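Local coordinates for protein probable arabinosyltransferase B (Mycobacterium tuberculosis H37Rv, PDB 7BVF) that transfers arabinose units to build the arabinan of arabinogalactan in the mycobacterial cell wall, working in the membrane, at residues P76-A81 with T151-G156; R424-T429 with V467-L472; Y863-P868 with A941-V946. All coordinates share one frame; numbering follows the deposited sequence.

Interaction 1: residues P76-A81 with T151-G156; sequences PVDFTA and TSTHAG
F79 on strand 78-81, an outermost strand of a four-stranded antiparallel sheet in the concanavalin-like domain, faces S152 in a loop that runs back beside it. The two backbones are 161° apart in direction, and D78, F79 and T80 lie nearest T153, S152 and T151 in turn. Between the backbones, S152 N donates to F79 O at 2.9 Å, with the N-H...O angle bent to 145°. The same oxygen draws a CA-H...O contact from the preceding residue, T151 CA standing 3.4 Å from F79 O, so two consecutive loop residues converge on one acceptor.

The side chains meet in small pairs along this seam. T80 and T151 run alongside each other and touch methyl to methyl, CG2 of T80 to CG2 of T151 at 3.7 Å. D78 and T153 cross obliquely: the T153 methyl sits against the carboxyl group, CG2 being 3.9 Å from D78 CG and about equally near both acid oxygens. In F79, CG stands anti to the backbone N (chi1 -178°) and the ring leads away from the loop, where it touches L114 and V202. S152 CB lies 4.2 Å from F79 CB, near the plane of the ring at its edge. Farther along, H154 turns its CD2 toward V77 O.

The loop then folds on itself, T153 N bonding to G156 O at 3.1 Å; at G156's backbone angles a CB would press on the carbonyl oxygen of A155. Residues 76-81 also face strand 202-214, where V77 bonds through its backbone to T205. A loosely bonded loop laid along an edge strand is thus how this part of the concanavalin-like beta domain is bordered.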
# COMPACT_ATOMS: atom_id res chain seq x y z
N PRO A 76 -31.62 -13.21 18.10
CA PRO A 76 -32.03 -14.06 19.22
C PRO A 76 -31.51 -15.48 19.08
O PRO A 76 -30.71 -15.77 18.19
CB PRO A 76 -33.56 -14.02 19.14
CG PRO A 76 -33.83 -13.86 17.70
CD PRO A 76 -32.73 -12.99 17.16
N VAL A 77 -31.93 -16.37 19.98
CA VAL A 77 -31.68 -17.79 19.80
C VAL A 77 -32.85 -18.46 19.09
O VAL A 77 -32.64 -19.26 18.17
CB VAL A 77 -31.40 -18.45 21.17
CG1 VAL A 77 -31.22 -19.94 21.01
CG2 VAL A 77 -30.18 -17.84 21.80
N ASP A 78 -34.07 -18.14 19.48
CA ASP A 78 -35.29 -18.63 18.86
C ASP A 78 -36.17 -17.46 18.45
O ASP A 78 -35.87 -16.30 18.74
CB ASP A 78 -36.07 -19.55 19.82
CG ASP A 78 -35.42 -20.90 19.98
OD1 ASP A 78 -36.09 -21.83 20.48
OD2 ASP A 78 -34.24 -21.04 19.62
N PHE A 79 -37.26 -17.77 17.77
CA PHE A 79 -38.29 -16.78 17.46
C PHE A 79 -39.56 -17.53 17.07
O PHE A 79 -39.48 -18.56 16.41
CB PHE A 79 -37.85 -15.84 16.34
CG PHE A 79 -38.85 -14.78 16.01
CD1 PHE A 79 -38.96 -13.65 16.81
CD2 PHE A 79 -39.67 -14.90 14.91
CE1 PHE A 79 -39.88 -12.67 16.51
CE2 PHE A 79 -40.59 -13.92 14.61
CZ PHE A 79 -40.69 -12.81 15.41
N THR A 80 -40.71 -17.01 17.49
CA THR A 80 -41.97 -17.71 17.25
C THR A 80 -43.11 -16.71 17.26
O THR A 80 -43.27 -15.98 18.24
CB THR A 80 -42.22 -18.80 18.30
OG1 THR A 80 -41.02 -19.56 18.50
CG2 THR A 80 -43.33 -19.72 17.85
N ALA A 81 -43.91 -16.69 16.19
CA ALA A 81 -45.09 -15.85 16.10
C ALA A 81 -46.29 -16.71 15.72
O ALA A 81 -46.14 -17.71 15.01
CB ALA A 81 -44.90 -14.73 15.09
N THR A 151 -42.36 -19.80 13.16
CA THR A 151 -41.18 -20.23 13.92
C THR A 151 -39.89 -20.01 13.13
O THR A 151 -39.86 -20.10 11.90
CB THR A 151 -41.29 -21.70 14.29
OG1 THR A 151 -41.27 -22.50 13.10
CG2 THR A 151 -42.59 -21.96 15.04
N SER A 152 -38.81 -19.73 13.86
CA SER A 152 -37.50 -19.49 13.27
C SER A 152 -36.45 -19.82 14.32
O SER A 152 -36.37 -19.14 15.35
CB SER A 152 -37.37 -18.04 12.81
OG SER A 152 -36.07 -17.77 12.33
N THR A 153 -35.66 -20.85 14.07
CA THR A 153 -34.70 -21.36 15.04
C THR A 153 -33.42 -21.72 14.29
O THR A 153 -33.20 -21.30 13.16
CB THR A 153 -35.27 -22.57 15.82
OG1 THR A 153 -35.50 -23.65 14.91
CG2 THR A 153 -36.56 -22.21 16.53
N HIS A 154 -32.55 -22.49 14.94
CA HIS A 154 -31.38 -23.04 14.27
C HIS A 154 -31.82 -24.06 13.23
O HIS A 154 -32.53 -25.03 13.56
CB HIS A 154 -30.44 -23.69 15.29
CG HIS A 154 -29.54 -22.73 15.98
ND1 HIS A 154 -28.29 -22.40 15.50
CD2 HIS A 154 -29.70 -22.01 17.12
CE1 HIS A 154 -27.72 -21.53 16.31
NE2 HIS A 154 -28.56 -21.28 17.30
N ALA A 155 -31.41 -23.86 11.98
CA ALA A 155 -31.74 -24.74 10.87
C ALA A 155 -33.26 -24.83 10.68
O ALA A 155 -33.88 -25.88 10.86
CB ALA A 155 -31.11 -26.12 11.05
N GLY A 156 -33.84 -23.69 10.32
CA GLY A 156 -35.24 -23.66 9.93
C GLY A 156 -35.88 -22.29 10.02
O GLY A 156 -35.71 -21.60 11.03

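Interaction 2: residues R424-T429 with V467-L472; sequences RYSRLT and VRRHRL
R468 brings the edge of its guanidinium to S426: NH1 donates to S426 OG at 3.1 Å, nearly straight at 170°, with the oxygen in the guanidinium plane. R469 likewise offers an edge, this time to the backbone. Its NE and its NH2 fork onto S426 O, each at 3.1 Å and each weak because the N-H directions are bent. One face of the Y425 ring carries R424 CG, toward its rim, and one face of the R471 guanidinium carries V467 CG1 in the same way.

S426 therefore takes bonds at both its oxygens. Its hydroxyl, while accepting from R468, also donates to Y425 O at 2.7 Å, which fixes its rotation. OG stands between the backbone N and the carbonyl carbon (chi1 88°), a position from which it can serve both partners.

Apolar contact is slight; L428 and R469 pass each other running opposite ways, CD1 of L428 coming 4.1 Å from CD of R469. R427 meets R469 at an angle, their guanidinium planes 53° apart and R427 NE 4.3 Å from R469 NH2. D243 probably eases this nearness of like charges: the strongest polar partner of R469, it forms a salt bridge with R469 NH2 and also touches R427.

S426 is where the chain leaves helix 405-425, with positive phi. Arginines near the end of helix 460-470 reaching the polar groups of such a residue tie together two helix ends in the multi-helix, GT-C-type membrane domain.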
# COMPACT_ATOMS: atom_id res chain seq x y z
N ARG A 424 22.53 -17.97 40.20
CA ARG A 424 23.65 -17.31 40.86
C ARG A 424 23.93 -17.98 42.19
O ARG A 424 25.07 -17.97 42.67
CB ARG A 424 23.35 -15.82 41.05
CG ARG A 424 24.47 -15.05 41.70
CD ARG A 424 23.94 -13.80 42.38
NE ARG A 424 23.17 -12.98 41.46
CZ ARG A 424 23.71 -12.07 40.65
NH1 ARG A 424 25.02 -11.88 40.64
NH2 ARG A 424 22.93 -11.36 39.84
N TYR A 425 22.90 -18.58 42.79
CA TYR A 425 23.05 -19.39 43.99
C TYR A 425 22.62 -20.83 43.75
O TYR A 425 22.56 -21.61 44.71
CB TYR A 425 22.25 -18.80 45.15
CG TYR A 425 22.25 -17.29 45.21
CD1 TYR A 425 23.41 -16.59 45.51
CD2 TYR A 425 21.09 -16.57 44.98
CE1 TYR A 425 23.42 -15.22 45.57
CE2 TYR A 425 21.09 -15.19 45.04
CZ TYR A 425 22.25 -14.52 45.34
OH TYR A 425 22.25 -13.15 45.40
N SER A 426 22.31 -21.19 42.51
CA SER A 426 21.84 -22.54 42.16
C SER A 426 20.58 -22.91 42.94
O SER A 426 20.45 -24.03 43.43
CB SER A 426 22.94 -23.58 42.37
OG SER A 426 22.92 -24.07 43.70
N ARG A 427 19.66 -21.96 43.05
CA ARG A 427 18.38 -22.19 43.70
C ARG A 427 17.28 -22.34 42.66
O ARG A 427 17.42 -21.94 41.50
CB ARG A 427 18.04 -21.03 44.64
CG ARG A 427 19.02 -20.89 45.79
CD ARG A 427 18.80 -21.96 46.83
NE ARG A 427 19.68 -21.82 47.98
CZ ARG A 427 19.49 -20.94 48.96
NH1 ARG A 427 20.34 -20.89 49.97
NH2 ARG A 427 18.46 -20.11 48.93
N LEU A 428 16.17 -22.94 43.08
CA LEU A 428 15.06 -23.23 42.18
C LEU A 428 13.80 -22.43 42.50
O LEU A 428 12.83 -22.52 41.75
CB LEU A 428 14.72 -24.72 42.21
CG LEU A 428 15.50 -25.62 41.25
CD1 LEU A 428 14.99 -27.04 41.34
CD2 LEU A 428 15.40 -25.10 39.83
N THR A 429 13.79 -21.64 43.57
CA THR A 429 12.59 -20.91 43.94
C THR A 429 12.37 -19.71 43.02
O THR A 429 11.24 -19.51 42.54
CB THR A 429 12.65 -20.48 45.41
OG1 THR A 429 12.86 -21.62 46.23
CG2 THR A 429 11.35 -19.81 45.81
N VAL A 467 19.48 -30.43 36.96
CA VAL A 467 20.14 -31.74 36.97
C VAL A 467 20.84 -31.97 38.30
O VAL A 467 20.71 -33.04 38.91
CB VAL A 467 21.11 -31.85 35.79
CG1 VAL A 467 22.10 -32.98 36.03
CG2 VAL A 467 20.35 -32.07 34.50
N ARG A 468 21.60 -30.99 38.77
CA ARG A 468 22.36 -31.17 39.99
C ARG A 468 21.50 -31.13 41.25
O ARG A 468 21.99 -31.51 42.31
CB ARG A 468 23.47 -30.12 40.08
CG ARG A 468 23.11 -28.86 40.84
CD ARG A 468 24.15 -27.78 40.61
NE ARG A 468 24.27 -26.87 41.74
CZ ARG A 468 25.21 -26.97 42.68
NH1 ARG A 468 25.24 -26.10 43.68
NH2 ARG A 468 26.11 -27.94 42.62
N ARG A 469 20.25 -30.69 41.15
CA ARG A 469 19.31 -30.83 42.26
C ARG A 469 18.46 -32.09 42.15
O ARG A 469 17.95 -32.56 43.17
CB ARG A 469 18.40 -29.61 42.35
CG ARG A 469 19.09 -28.36 42.83
CD ARG A 469 18.22 -27.58 43.81
NE ARG A 469 18.95 -26.50 44.46
CZ ARG A 469 19.71 -26.66 45.54
NH1 ARG A 469 19.84 -27.86 46.09
NH2 ARG A 469 20.34 -25.63 46.07
N HIS A 470 18.31 -32.63 40.94
CA HIS A 470 17.62 -33.91 40.76
C HIS A 470 18.34 -35.05 41.46
O HIS A 470 17.70 -36.06 41.78
CB HIS A 470 17.49 -34.19 39.26
CG HIS A 470 17.21 -35.62 38.92
ND1 HIS A 470 18.20 -36.56 38.77
CD2 HIS A 470 16.04 -36.26 38.70
CE1 HIS A 470 17.65 -37.72 38.47
NE2 HIS A 470 16.34 -37.57 38.42
N ARG A 471 19.64 -34.92 41.73
CA ARG A 471 20.37 -35.98 42.40
C ARG A 471 20.20 -35.95 43.91
O ARG A 471 20.53 -36.94 44.58
CB ARG A 471 21.86 -35.89 42.06
CG ARG A 471 22.19 -36.30 40.64
CD ARG A 471 23.48 -35.65 40.16
NE ARG A 471 23.73 -35.92 38.75
CZ ARG A 471 24.55 -35.19 37.99
NH1 ARG A 471 25.20 -34.16 38.51
NH2 ARG A 471 24.72 -35.51 36.71
N LEU A 472 19.70 -34.84 44.48
CA LEU A 472 19.55 -34.74 45.92
C LEU A 472 18.16 -35.18 46.37
O LEU A 472 18.02 -36.14 47.13
CB LEU A 472 19.83 -33.31 46.39
CG LEU A 472 21.12 -32.66 45.89
CD1 LEU A 472 21.17 -31.20 46.32
CD2 LEU A 472 22.33 -33.41 46.41

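Interaction 3: residues Y863-P868 with A941-V946; sequences YLLPKP and ADAVAV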
# COMPACT_ATOMS: atom_id res chain seq x y z
N TYR A 863 -26.44 44.13 6.63
CA TYR A 863 -27.12 43.47 7.74
C TYR A 863 -26.66 44.12 9.04
O TYR A 863 -25.48 44.04 9.40
CB TYR A 863 -26.82 41.98 7.74
CG TYR A 863 -27.59 41.22 6.70
CD1 TYR A 863 -28.98 41.20 6.71
CD2 TYR A 863 -26.94 40.53 5.69
CE1 TYR A 863 -29.69 40.51 5.76
CE2 TYR A 863 -27.65 39.83 4.74
CZ TYR A 863 -29.02 39.83 4.78
OH TYR A 863 -29.73 39.14 3.83
N LEU A 864 -27.60 44.74 9.76
CA LEU A 864 -27.31 45.38 11.03
C LEU A 864 -26.63 44.42 12.00
O LEU A 864 -26.73 43.20 11.84
CB LEU A 864 -28.58 45.93 11.66
CG LEU A 864 -28.87 47.39 11.32
CD1 LEU A 864 -30.26 47.78 11.80
CD2 LEU A 864 -27.82 48.26 11.98
N LEU A 865 -25.93 44.96 12.99
CA LEU A 865 -25.07 44.17 13.84
C LEU A 865 -25.34 44.54 15.29
O LEU A 865 -25.25 45.73 15.65
CB LEU A 865 -23.60 44.42 13.47
CG LEU A 865 -22.57 43.32 13.69
CD1 LEU A 865 -22.97 42.08 12.95
CD2 LEU A 865 -21.23 43.80 13.20
N PRO A 866 -25.67 43.58 16.15
CA PRO A 866 -26.02 43.91 17.53
C PRO A 866 -24.81 44.38 18.32
O PRO A 866 -23.66 44.25 17.91
CB PRO A 866 -26.56 42.59 18.08
CG PRO A 866 -25.91 41.55 17.24
CD PRO A 866 -25.80 42.14 15.88
N LYS A 867 -25.10 44.95 19.49
CA LYS A 867 -24.05 45.43 20.38
C LYS A 867 -23.19 44.26 20.85
O LYS A 867 -23.71 43.19 21.15
CB LYS A 867 -24.66 46.15 21.58
CG LYS A 867 -23.78 47.22 22.20
CD LYS A 867 -23.74 48.48 21.35
CE LYS A 867 -25.13 48.90 20.90
NZ LYS A 867 -25.11 50.22 20.22
N PRO A 868 -21.87 44.43 20.91
CA PRO A 868 -21.00 43.30 21.24
C PRO A 868 -21.19 42.82 22.67
O PRO A 868 -21.76 43.52 23.53
CB PRO A 868 -19.59 43.86 21.04
CG PRO A 868 -19.74 45.32 21.20
CD PRO A 868 -21.09 45.65 20.64
N ALA A 941 -14.39 47.70 17.14
CA ALA A 941 -15.42 47.68 18.18
C ALA A 941 -16.72 48.28 17.68
O ALA A 941 -17.79 47.71 17.88
CB ALA A 941 -14.93 48.41 19.42
N ASP A 942 -16.65 49.44 17.03
CA ASP A 942 -17.84 50.14 16.54
C ASP A 942 -18.02 49.83 15.06
O ASP A 942 -17.72 50.63 14.18
CB ASP A 942 -17.71 51.66 16.81
CG ASP A 942 -16.50 52.28 16.14
OD1 ASP A 942 -16.68 53.17 15.29
OD2 ASP A 942 -15.36 51.87 16.46
N ALA A 943 -18.54 48.64 14.79
CA ALA A 943 -18.92 48.22 13.44
C ALA A 943 -20.43 48.13 13.38
O ALA A 943 -21.05 47.47 14.22
CB ALA A 943 -18.28 46.88 13.08
N VAL A 944 -21.03 48.80 12.39
CA VAL A 944 -22.48 48.92 12.34
C VAL A 944 -23.12 47.77 11.57
O VAL A 944 -24.13 47.22 12.00
CB VAL A 944 -22.88 50.27 11.74
CG1 VAL A 944 -24.37 50.47 11.81
CG2 VAL A 944 -22.17 51.38 12.47
N ALA A 945 -22.55 47.38 10.43
CA ALA A 945 -23.20 46.41 9.56
C ALA A 945 -22.15 45.53 8.91
O ALA A 945 -20.95 45.76 9.02
CB ALA A 945 -24.04 47.12 8.50
N VAL A 946 -22.63 44.49 8.22
CA VAL A 946 -21.81 43.61 7.40
C VAL A 946 -22.60 43.24 6.16
O VAL A 946 -23.79 43.52 6.05
CB VAL A 946 -21.37 42.33 8.15
CG1 VAL A 946 -20.38 42.66 9.25
CG2 VAL A 946 -22.58 41.62 8.71
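Y863 and V946 form the tight end of this contact, a hydrogen-bonded antiparallel pair. Y863 N donates to V946 O at 2.8 Å in a nearly straight bond of 170°, almost in line with the carbonyl. The return bond, V946 N to Y863 O at 3.1 Å, is more bent, at 152°, and its donor is tilted from the carbonyl plane. A945 CA adds a CA-H...O contact to Y863 O at 3.3 Å. Next comes the non-hydrogen-bonded pair of L864 and A945, with their CA atoms 4.5 Å apart.

Aliphatic side chains meet on both sides of the pairing. On the L864 and A945 face, L864 runs alongside V944, and its CD2 meets V944 CG1 at 4.1 Å. On the side of V946, L865 has CG anti to the backbone N (chi1 -151°), and its CD2 branch stands 4.2 Å from V946 CG1, the two side chains crossing at about a right angle, and 4.3 Å from A943 CB. The Y863 ring leads off the seam to P965 and P966 of strand 961-967.

Beyond L865 and A943 the segments part. P866, K867 and D942 are exposed and hardly touch the other segment; P866 turns its carbonyl to R936 instead. A945 at the start of strand 945-950, and V944 just before it, bond through their backbones to A903.

The chemistry is that of the start of a strand pairing: the backbone bonds of Y863 and V946 set the register, aliphatic branches cover the strands beside them, and, no charged pair being involved, the contact should depend little on ionisation.

In the fold
The three contacts sit far apart in three different domains and do not touch. Interaction 1, in the concanavalin-like domain, and interaction 2, at helix ends of the membrane domain, have centres about 62 Å apart; interaction 3, in the C-terminal domain, lies about 67 Å from interaction 1 and about 89 Å from interaction 2, centre to centre, and interactions 2 and 3 lie on opposite sides of the chain's centre. Of the bound ligands, decaprenyl-phosphate lies about 14 Å from the side chain of L428 in interaction 2. None of the contacting residues belongs to the ethambutol pocket. Strand 945-950 of interaction 3 leads along the chain to the calcium site of D952, S954 and D959.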